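Local structure of phosphoribosylaminoimidazole-succinocarboxamide synthase (Pyrococcus horikoshii, 3U55) at residues F27-T32 with K39-G44; K45-A50 with E226-I231; T196-D201 with S207-V212. The protein catalyses the ATP-dependent joining of L-aspartate to the carboxylate of carboxyaminoimidazole ribonucleotide, giving SAICAR in de novo purine biosynthesis. One frame throughout, in Å; residues are numbered along the deposited sequence. Where two conformers were deposited one is given.

Contact 1. Residues F27-T32 with K39-G44; sequences FKDDAT and KARFKG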
# COMPACT_ATOMS: atom_id res chain seq x y z
N PHE A 27 -25.12 -16.86 7.28
CA PHE A 27 -24.41 -17.19 6.04
C PHE A 27 -25.40 -17.60 4.96
O PHE A 27 -26.27 -18.45 5.18
CB PHE A 27 -23.42 -18.32 6.29
CG PHE A 27 -22.26 -17.95 7.19
CD1 PHE A 27 -20.98 -17.81 6.67
CD2 PHE A 27 -22.44 -17.77 8.56
CE1 PHE A 27 -19.90 -17.49 7.49
CE2 PHE A 27 -21.38 -17.44 9.39
CZ PHE A 27 -20.10 -17.30 8.86
N LYS A 28 -25.27 -17.00 3.78
CA LYS A 28 -26.19 -17.25 2.67
C LYS A 28 -25.53 -18.08 1.57
O LYS A 28 -24.31 -18.28 1.58
CB LYS A 28 -26.71 -15.93 2.09
CG LYS A 28 -27.56 -15.11 3.06
CD LYS A 28 -27.85 -13.73 2.50
N ASP A 29 -26.33 -18.55 0.62
CA ASP A 29 -25.82 -19.37 -0.49
C ASP A 29 -25.29 -18.54 -1.66
O ASP A 29 -24.73 -19.09 -2.61
CB ASP A 29 -26.89 -20.36 -0.96
CG ASP A 29 -27.10 -21.51 0.02
OD1 ASP A 29 -28.02 -22.33 -0.21
OD2 ASP A 29 -26.36 -21.60 1.03
N ASP A 30 -25.46 -17.22 -1.57
CA ASP A 30 -25.01 -16.28 -2.61
C ASP A 30 -23.49 -16.20 -2.70
O ASP A 30 -22.80 -16.18 -1.68
CB ASP A 30 -25.57 -14.88 -2.36
CG ASP A 30 -27.08 -14.83 -2.38
OD1 ASP A 30 -27.66 -14.15 -1.52
OD2 ASP A 30 -27.70 -15.47 -3.27
N ALA A 31 -22.99 -16.14 -3.93
CA ALA A 31 -21.57 -15.92 -4.18
C ALA A 31 -21.37 -14.76 -5.14
O ALA A 31 -22.08 -14.65 -6.15
CB ALA A 31 -20.92 -17.19 -4.72
N THR A 32 -20.42 -13.89 -4.81
CA THR A 32 -20.07 -12.75 -5.67
C THR A 32 -18.58 -12.74 -5.92
O THR A 32 -17.79 -13.13 -5.07
CB THR A 32 -20.47 -11.38 -5.05
OG1 THR A 32 -19.95 -11.28 -3.72
CG2 THR A 32 -21.98 -11.20 -5.02
N LYS A 39 -21.98 -13.35 -10.35
CA LYS A 39 -22.91 -13.78 -9.30
C LYS A 39 -23.46 -15.17 -9.58
O LYS A 39 -23.72 -15.53 -10.73
CB LYS A 39 -24.08 -12.79 -9.17
CG LYS A 39 -23.73 -11.44 -8.59
CD LYS A 39 -24.98 -10.58 -8.43
CE LYS A 39 -24.63 -9.16 -8.02
NZ LYS A 39 -25.83 -8.27 -8.02
N ALA A 40 -23.65 -15.93 -8.50
CA ALA A 40 -24.30 -17.24 -8.56
C ALA A 40 -24.74 -17.66 -7.16
O ALA A 40 -24.27 -17.11 -6.16
CB ALA A 40 -23.37 -18.28 -9.16
N ARG A 41 -25.64 -18.64 -7.09
CA ARG A 41 -26.08 -19.21 -5.83
C ARG A 41 -25.70 -20.68 -5.76
O ARG A 41 -25.96 -21.44 -6.70
CB ARG A 41 -27.59 -19.07 -5.66
CG ARG A 41 -28.10 -17.64 -5.61
CD ARG A 41 -29.61 -17.58 -5.32
NE ARG A 41 -29.91 -17.87 -3.92
CZ ARG A 41 -30.29 -19.05 -3.45
NH1 ARG A 41 -30.42 -20.10 -4.25
NH2 ARG A 41 -30.54 -19.19 -2.15
N PHE A 42 -25.08 -21.09 -4.66
CA PHE A 42 -24.63 -22.46 -4.49
C PHE A 42 -25.30 -23.10 -3.28
O PHE A 42 -25.03 -22.72 -2.14
CB PHE A 42 -23.11 -22.52 -4.34
CG PHE A 42 -22.37 -22.07 -5.56
CD1 PHE A 42 -22.13 -22.96 -6.61
CD2 PHE A 42 -21.89 -20.77 -5.67
CE1 PHE A 42 -21.44 -22.55 -7.75
CE2 PHE A 42 -21.20 -20.35 -6.80
CZ PHE A 42 -20.97 -21.24 -7.84
N LYS A 43 -26.19 -24.06 -3.54
CA LYS A 43 -27.00 -24.67 -2.50
C LYS A 43 -26.14 -25.39 -1.47
O LYS A 43 -25.42 -26.35 -1.79
CB LYS A 43 -28.04 -25.63 -3.10
CG LYS A 43 -28.89 -26.39 -2.09
CD LYS A 43 -29.85 -25.49 -1.33
CE LYS A 43 -30.64 -26.29 -0.31
NZ LYS A 43 -31.63 -25.45 0.43
N GLY A 44 -26.21 -24.92 -0.23
CA GLY A 44 -25.44 -25.48 0.87
C GLY A 44 -24.16 -24.73 1.22
O GLY A 44 -23.52 -25.06 2.22
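Ala31 and Ala40 form the hydrogen-bonded pair at the middle of this antiparallel contact: Ala31 N donates to Ala40 O at 2.7 Å, and Ala40 N returns a bond to Ala31 O at 3.1 Å. Beyond the strands the backbone pairing goes on, since Phe42 N reaches Asp29 O at 2.9 Å in an almost straight bond (N-H...O 175°).

Among the charged groups, Asp30 and Arg41 run side by side on the same face of the sheet. The bend of Arg41 at chi3 (75°) brings NE back to Asp30 OD2, a salt bridge of 3.3 Å whose hydrogen bond is weak because the N-H points aside. Asp29 CB lies over one face of the Arg41 guanidinium. The Asp29 carboxylate turns to backbone: OD1 takes Gly44 N at 3.2 Å from above the carboxylate plane, while OD2 accepts from Gly46 N.

Apolar contact is slight. The Ala31 methyl sits at the edge of the Phe42 ring, with CB 3.8 Å from CE2, and Phe213 meets that ring steeply.

Antiparallel axes 4.7 Å apart and the short connection identify a two-stranded beta hairpin, with Asp29 hydrogen-bonded to the amino end of the following helix, whose N-cap is Gly44.

Contact 2. Residues K45-A50 with E226-I231; sequences KGWLNA and EIYERI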
# COMPACT_ATOMS: atom_id res chain seq x y z
N LYS A 45 -23.79 -23.74 0.42
CA LYS A 45 -22.56 -22.98 0.68
C LYS A 45 -22.62 -22.26 2.04
O LYS A 45 -21.64 -22.26 2.79
CB LYS A 45 -22.27 -21.97 -0.44
CG LYS A 45 -20.99 -21.16 -0.20
CD LYS A 45 -20.65 -20.23 -1.36
CE LYS A 45 -21.39 -18.90 -1.26
NZ LYS A 45 -20.88 -18.00 -0.18
N GLY A 46 -23.77 -21.66 2.33
CA GLY A 46 -24.00 -20.98 3.61
C GLY A 46 -23.72 -21.88 4.80
O GLY A 46 -23.00 -21.49 5.73
N TRP A 47 -24.27 -23.09 4.76
CA TRP A 47 -24.09 -24.07 5.83
C TRP A 47 -22.62 -24.42 6.02
O TRP A 47 -22.11 -24.39 7.14
CB TRP A 47 -24.91 -25.33 5.56
CG TRP A 47 -24.97 -26.27 6.73
CD1 TRP A 47 -25.91 -26.29 7.73
CD2 TRP A 47 -24.06 -27.34 7.02
NE1 TRP A 47 -25.64 -27.30 8.62
CE2 TRP A 47 -24.50 -27.96 8.22
CE3 TRP A 47 -22.90 -27.83 6.39
CZ2 TRP A 47 -23.84 -29.04 8.79
CZ3 TRP A 47 -22.24 -28.91 6.97
CH2 TRP A 47 -22.71 -29.50 8.16
N LEU A 48 -21.93 -24.72 4.92
CA LEU A 48 -20.51 -25.05 4.96
C LEU A 48 -19.66 -23.91 5.53
O LEU A 48 -18.84 -24.14 6.42
CB LEU A 48 -20.01 -25.46 3.57
CG LEU A 48 -20.57 -26.81 3.10
CD1 LEU A 48 -20.48 -26.93 1.58
CD2 LEU A 48 -19.88 -27.99 3.80
N ASN A 49 -19.86 -22.70 5.02
CA ASN A 49 -19.10 -21.54 5.51
C ASN A 49 -19.36 -21.24 6.99
O ASN A 49 -18.43 -20.90 7.73
CB ASN A 49 -19.36 -20.30 4.64
CG ASN A 49 -18.76 -20.43 3.25
OD1 ASN A 49 -17.96 -21.31 2.98
ND2 ASN A 49 -19.17 -19.54 2.34
N ALA A 50 -20.62 -21.39 7.42
CA ALA A 50 -20.98 -21.22 8.83
C ALA A 50 -20.26 -22.25 9.71
O ALA A 50 -19.63 -21.88 10.71
CB ALA A 50 -22.49 -21.31 9.02
N GLU A 226 -15.17 -30.98 0.32
CA GLU A 226 -13.89 -31.67 0.46
C GLU A 226 -13.10 -31.08 1.62
O GLU A 226 -12.56 -31.82 2.45
CB GLU A 226 -13.09 -31.58 -0.84
CG GLU A 226 -12.56 -32.92 -1.35
CD GLU A 226 -11.14 -33.20 -0.91
OE1 GLU A 226 -10.94 -34.08 -0.04
OE2 GLU A 226 -10.21 -32.56 -1.45
N ILE A 227 -13.05 -29.75 1.69
CA ILE A 227 -12.46 -29.03 2.82
C ILE A 227 -13.11 -29.46 4.13
O ILE A 227 -12.43 -29.82 5.08
CB ILE A 227 -12.56 -27.49 2.64
CG1 ILE A 227 -11.61 -27.00 1.55
CG2 ILE A 227 -12.28 -26.76 3.96
CD1 ILE A 227 -10.11 -27.10 1.90
N TYR A 228 -14.45 -29.42 4.16
CA TYR A 228 -15.20 -29.77 5.35
C TYR A 228 -14.90 -31.21 5.79
O TYR A 228 -14.69 -31.47 6.98
CB TYR A 228 -16.70 -29.57 5.13
CG TYR A 228 -17.56 -29.96 6.32
CD1 TYR A 228 -17.98 -31.28 6.50
CD2 TYR A 228 -17.95 -29.01 7.27
CE1 TYR A 228 -18.76 -31.64 7.60
CE2 TYR A 228 -18.74 -29.37 8.37
CZ TYR A 228 -19.14 -30.68 8.52
OH TYR A 228 -19.92 -31.06 9.59
N GLU A 229 -14.88 -32.13 4.83
CA GLU A 229 -14.64 -33.55 5.09
C GLU A 229 -13.23 -33.80 5.63
O GLU A 229 -13.05 -34.57 6.57
CB GLU A 229 -14.87 -34.39 3.83
CG GLU A 229 -16.34 -34.56 3.46
CD GLU A 229 -16.54 -35.24 2.12
OE1 GLU A 229 -15.72 -36.12 1.75
OE2 GLU A 229 -17.53 -34.90 1.43
N ARG A 230 -12.25 -33.15 5.02
CA ARG A 230 -10.86 -33.27 5.46
C ARG A 230 -10.64 -32.74 6.88
O ARG A 230 -9.85 -33.31 7.64
CB ARG A 230 -9.92 -32.54 4.51
CG ARG A 230 -9.67 -33.29 3.23
CD ARG A 230 -8.33 -32.92 2.68
NE ARG A 230 -8.37 -32.90 1.23
CZ ARG A 230 -7.31 -32.71 0.46
NH1 ARG A 230 -6.11 -32.52 1.00
NH2 ARG A 230 -7.45 -32.70 -0.86
N ILE A 231 -11.34 -31.66 7.21
CA ILE A 231 -11.22 -31.04 8.53
C ILE A 231 -11.98 -31.85 9.59
O ILE A 231 -11.42 -32.15 10.65
CB ILE A 231 -11.67 -29.56 8.50
CG1 ILE A 231 -10.62 -28.71 7.76
CG2 ILE A 231 -11.90 -29.02 9.91
CD1 ILE A 231 -11.07 -27.31 7.41
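Trp47 and Leu48, on consecutive positions of helix 45-62, both meet Tyr228 of helix 220-232, and no hydrogen bond passes between the two segments. At the start of the first segment, Lys45 directs its amino group elsewhere, to a salt bridge with Asp195. Trp47 comes next. Its CG lies anti to the backbone N (chi1 -170°), which carries the six-membered ring toward the second helix. There CZ3 stands over one face of the Tyr228 ring, 3.8 Å from CE2, while the phenol oxygen comes to the indole edge, with Tyr228 OH 3.5 Å from Trp47 CH2. The ring planes are inclined at 51° and their centroids are 5.4 Å apart, values that fit neither a parallel stack nor a T-shaped pair. Phe238 meets the same indole from outside the two segments.

Leu48 follows, sending one branch across the root of the tyrosine at about a right angle: CD2 is 3.8 Å from Tyr228 CB and 4.0 Å from Tyr228 CG. That methyl also lies in the plane of the Trp47 ring, at its edge. An alanine in place of Tyr228 would probably open a gap beside Trp47 and leave its indole freer to turn.

On the second helix, Arg230 grips Glu226 side-on with NE and NH2, the latter 2.8 Å from Glu226 OE2, and its NH1 binds Asp201. None of these charges reaches across. Tyr224 and Leu52 extend the helix packing, but between these two segments the contact, with only 136 Å² of buried surface, is van der Waals packing about the Tyr228 ring.

Contact 3. Residues T196-D201 with S207-V212; sequences TCRFWD and SLDKDV. With SO4 (sulfate ion), chain B; SO4 (sulfate ion), chain C.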
# COMPACT_ATOMS: atom_id res chain seq x y z
N THR A 196 -13.14 -16.75 2.22
CA THR A 196 -12.20 -15.72 2.66
C THR A 196 -10.73 -16.19 2.72
O THR A 196 -9.84 -15.41 3.04
CB THR A 196 -12.60 -15.14 4.03
OG1 THR A 196 -12.68 -16.19 5.00
CG2 THR A 196 -13.94 -14.42 3.93
N CYS A 197 -10.50 -17.45 2.40
CA CYS A 197 -9.16 -18.04 2.42
C CYS A 197 -8.88 -18.68 1.07
O CYS A 197 -9.80 -19.12 0.39
CB CYS A 197 -9.07 -19.14 3.48
SG CYS A 197 -9.50 -18.71 5.17
N ARG A 198 -7.61 -18.73 0.70
CA ARG A 198 -7.19 -19.64 -0.35
C ARG A 198 -6.61 -20.91 0.27
O ARG A 198 -5.68 -20.85 1.09
CB ARG A 198 -6.21 -18.98 -1.33
CG ARG A 198 -6.90 -18.06 -2.31
CD ARG A 198 -5.94 -17.48 -3.34
NE ARG A 198 -6.65 -16.61 -4.28
CZ ARG A 198 -6.85 -15.31 -4.10
NH1 ARG A 198 -6.36 -14.69 -3.03
NH2 ARG A 198 -7.51 -14.60 -5.01
N PHE A 199 -7.21 -22.04 -0.11
CA PHE A 199 -6.82 -23.37 0.37
C PHE A 199 -6.42 -24.23 -0.83
O PHE A 199 -7.23 -24.41 -1.73
CB PHE A 199 -8.01 -24.08 1.04
CG PHE A 199 -8.56 -23.42 2.29
CD1 PHE A 199 -7.72 -22.98 3.31
CD2 PHE A 199 -9.93 -23.33 2.47
CE1 PHE A 199 -8.25 -22.42 4.47
CE2 PHE A 199 -10.47 -22.76 3.63
CZ PHE A 199 -9.63 -22.31 4.63
N TRP A 200 -5.20 -24.76 -0.83
CA TRP A 200 -4.76 -25.67 -1.90
C TRP A 200 -4.50 -27.07 -1.34
O TRP A 200 -3.96 -27.21 -0.24
CB TRP A 200 -3.47 -25.17 -2.55
CG TRP A 200 -3.59 -23.94 -3.40
CD1 TRP A 200 -4.72 -23.20 -3.64
CD2 TRP A 200 -2.53 -23.27 -4.10
NE1 TRP A 200 -4.43 -22.14 -4.45
CE2 TRP A 200 -3.09 -22.15 -4.75
CE3 TRP A 200 -1.16 -23.52 -4.24
CZ2 TRP A 200 -2.33 -21.28 -5.53
CZ3 TRP A 200 -0.40 -22.64 -5.02
CH2 TRP A 200 -0.99 -21.54 -5.65
N ASP A 201 -4.87 -28.10 -2.09
CA ASP A 201 -4.51 -29.46 -1.69
C ASP A 201 -2.98 -29.57 -1.66
O ASP A 201 -2.32 -29.11 -2.58
CB ASP A 201 -5.10 -30.51 -2.64
CG ASP A 201 -4.59 -31.91 -2.34
OD1 ASP A 201 -4.91 -32.43 -1.26
OD2 ASP A 201 -3.86 -32.47 -3.17
N SER A 207 -7.15 -25.75 -6.12
CA SER A 207 -7.93 -24.84 -5.28
C SER A 207 -9.12 -25.54 -4.65
O SER A 207 -9.87 -26.24 -5.34
CB SER A 207 -8.42 -23.64 -6.10
OG SER A 207 -7.35 -22.82 -6.52
N LEU A 208 -9.27 -25.36 -3.35
CA LEU A 208 -10.43 -25.85 -2.62
C LEU A 208 -11.06 -24.66 -1.90
O LEU A 208 -11.17 -24.65 -0.67
CB LEU A 208 -10.01 -26.95 -1.65
CG LEU A 208 -9.47 -28.26 -2.25
CD1 LEU A 208 -8.87 -29.15 -1.17
CD2 LEU A 208 -10.57 -28.99 -3.02
N ASP A 209 -11.46 -23.67 -2.69
CA ASP A 209 -11.89 -22.37 -2.19
C ASP A 209 -12.68 -21.61 -3.25
O ASP A 209 -13.03 -22.16 -4.30
CB ASP A 209 -10.67 -21.54 -1.75
CG ASP A 209 -9.63 -21.40 -2.86
OD1 ASP A 209 -8.42 -21.48 -2.56
OD2 ASP A 209 -10.01 -21.22 -4.03
N LYS A 210 -12.94 -20.33 -2.98
CA LYS A 210 -13.70 -19.47 -3.87
C LYS A 210 -13.11 -19.31 -5.29
O LYS A 210 -13.83 -18.93 -6.21
CB LYS A 210 -13.91 -18.11 -3.21
CG LYS A 210 -15.06 -17.29 -3.78
CD LYS A 210 -15.12 -15.95 -3.08
CE LYS A 210 -16.22 -15.08 -3.63
NZ LYS A 210 -16.25 -13.74 -2.98
N ASP A 211 -11.81 -19.59 -5.46
CA ASP A 211 -11.18 -19.51 -6.79
C ASP A 211 -11.79 -20.51 -7.79
O ASP A 211 -11.71 -20.31 -9.01
CB ASP A 211 -9.66 -19.70 -6.72
CG ASP A 211 -8.91 -18.42 -6.36
OD1 ASP A 211 -9.49 -17.31 -6.46
OD2 ASP A 211 -7.72 -18.52 -6.01
N VAL A 212 -12.39 -21.57 -7.27
CA VAL A 212 -13.12 -22.55 -8.08
C VAL A 212 -14.32 -21.87 -8.76
O VAL A 212 -14.63 -22.17 -9.91
CB VAL A 212 -13.56 -23.76 -7.21
CG1 VAL A 212 -14.57 -24.65 -7.94
CG2 VAL A 212 -12.34 -24.57 -6.82
S SO4 B . -6.87 -11.00 -3.58
O1 SO4 B . -5.61 -11.69 -3.81
O2 SO4 B . -7.88 -11.94 -3.12
O3 SO4 B . -6.63 -9.95 -2.59
O4 SO4 B . -7.33 -10.41 -4.83
S SO4 C . -13.85 -11.10 -4.89
O1 SO4 C . -14.37 -12.42 -4.53
O2 SO4 C . -14.95 -10.13 -4.84
O3 SO4 C . -12.82 -10.72 -3.92
O4 SO4 C . -13.29 -11.14 -6.24
O HOH W 1 -6.93 -20.84 -4.70
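Strand 197-201 and the turn at 207-209 are joined by a single backbone bridge, Trp200 with Ser207 (CA-CA 4.7 Å), beside which Leu208 N donates to Phe199 O at 2.8 Å.

The side chain of Asp209 stands in for a backbone acceptor. Its CG lies between the backbone N and the carbonyl carbon (chi1 55°), so that the carboxylate faces the strand and OD1 takes Phe199 N at 2.8 Å through its anti lone pair. OD2 accepts from Asp211 N, capping the turn into the following helix.

Arg198 is extended from CG to NE and crosses Asp211 at about a right angle. Its NE meets Asp211 OD2 at 2.8 Å, close to the guanidinium plane, and NH1 and NH2 bind a sulfate, with NH1 3.1 Å from its O2; NH1 also pairs with Asp173. A water ties four side chains together, accepting from Trp200 NE1 and Ser207 OG and donating to Asp209 OD1 and Asp211 OD2; Ser207 OG is also hydrogen-bonded to Lys217 NZ. The buried Leu208 O meets the Phe199 ring edge, 3.6 Å from CD2, without a polar partner in the model.

Lys210 NZ holds a second sulfate, 2.8 Å from its O1. Both sulfates probably come from the crystallisation liquor. The arginine and lysine thus line two anion sites along a strand-turn-helix connection, consistent with pockets for phosphate groups in an enzyme that uses ATP and a phosphoribosyl substrate.

Contact 1 is a surface hairpin, whereas contacts 2 and 3 are buried. Contacts 1 and 2 adjoin in the chain, the second strand of the hairpin leading into helix 45-62. Contacts 2 and 3 meet through helix 220-232: Ile227 packs on Phe199, and a salt bridge joins the helix to the end of strand 197-201. Lys210 of contact 3 also touches contact 1, at Thr32 O. The chemistry differs with place. Contact 1 depends chiefly on backbone pairing with charges at its margin; contact 2 is apolar and small, burying about a third of the surface of either of the others; contact 3 buries carboxylates, each satisfied by backbone, arginine or water.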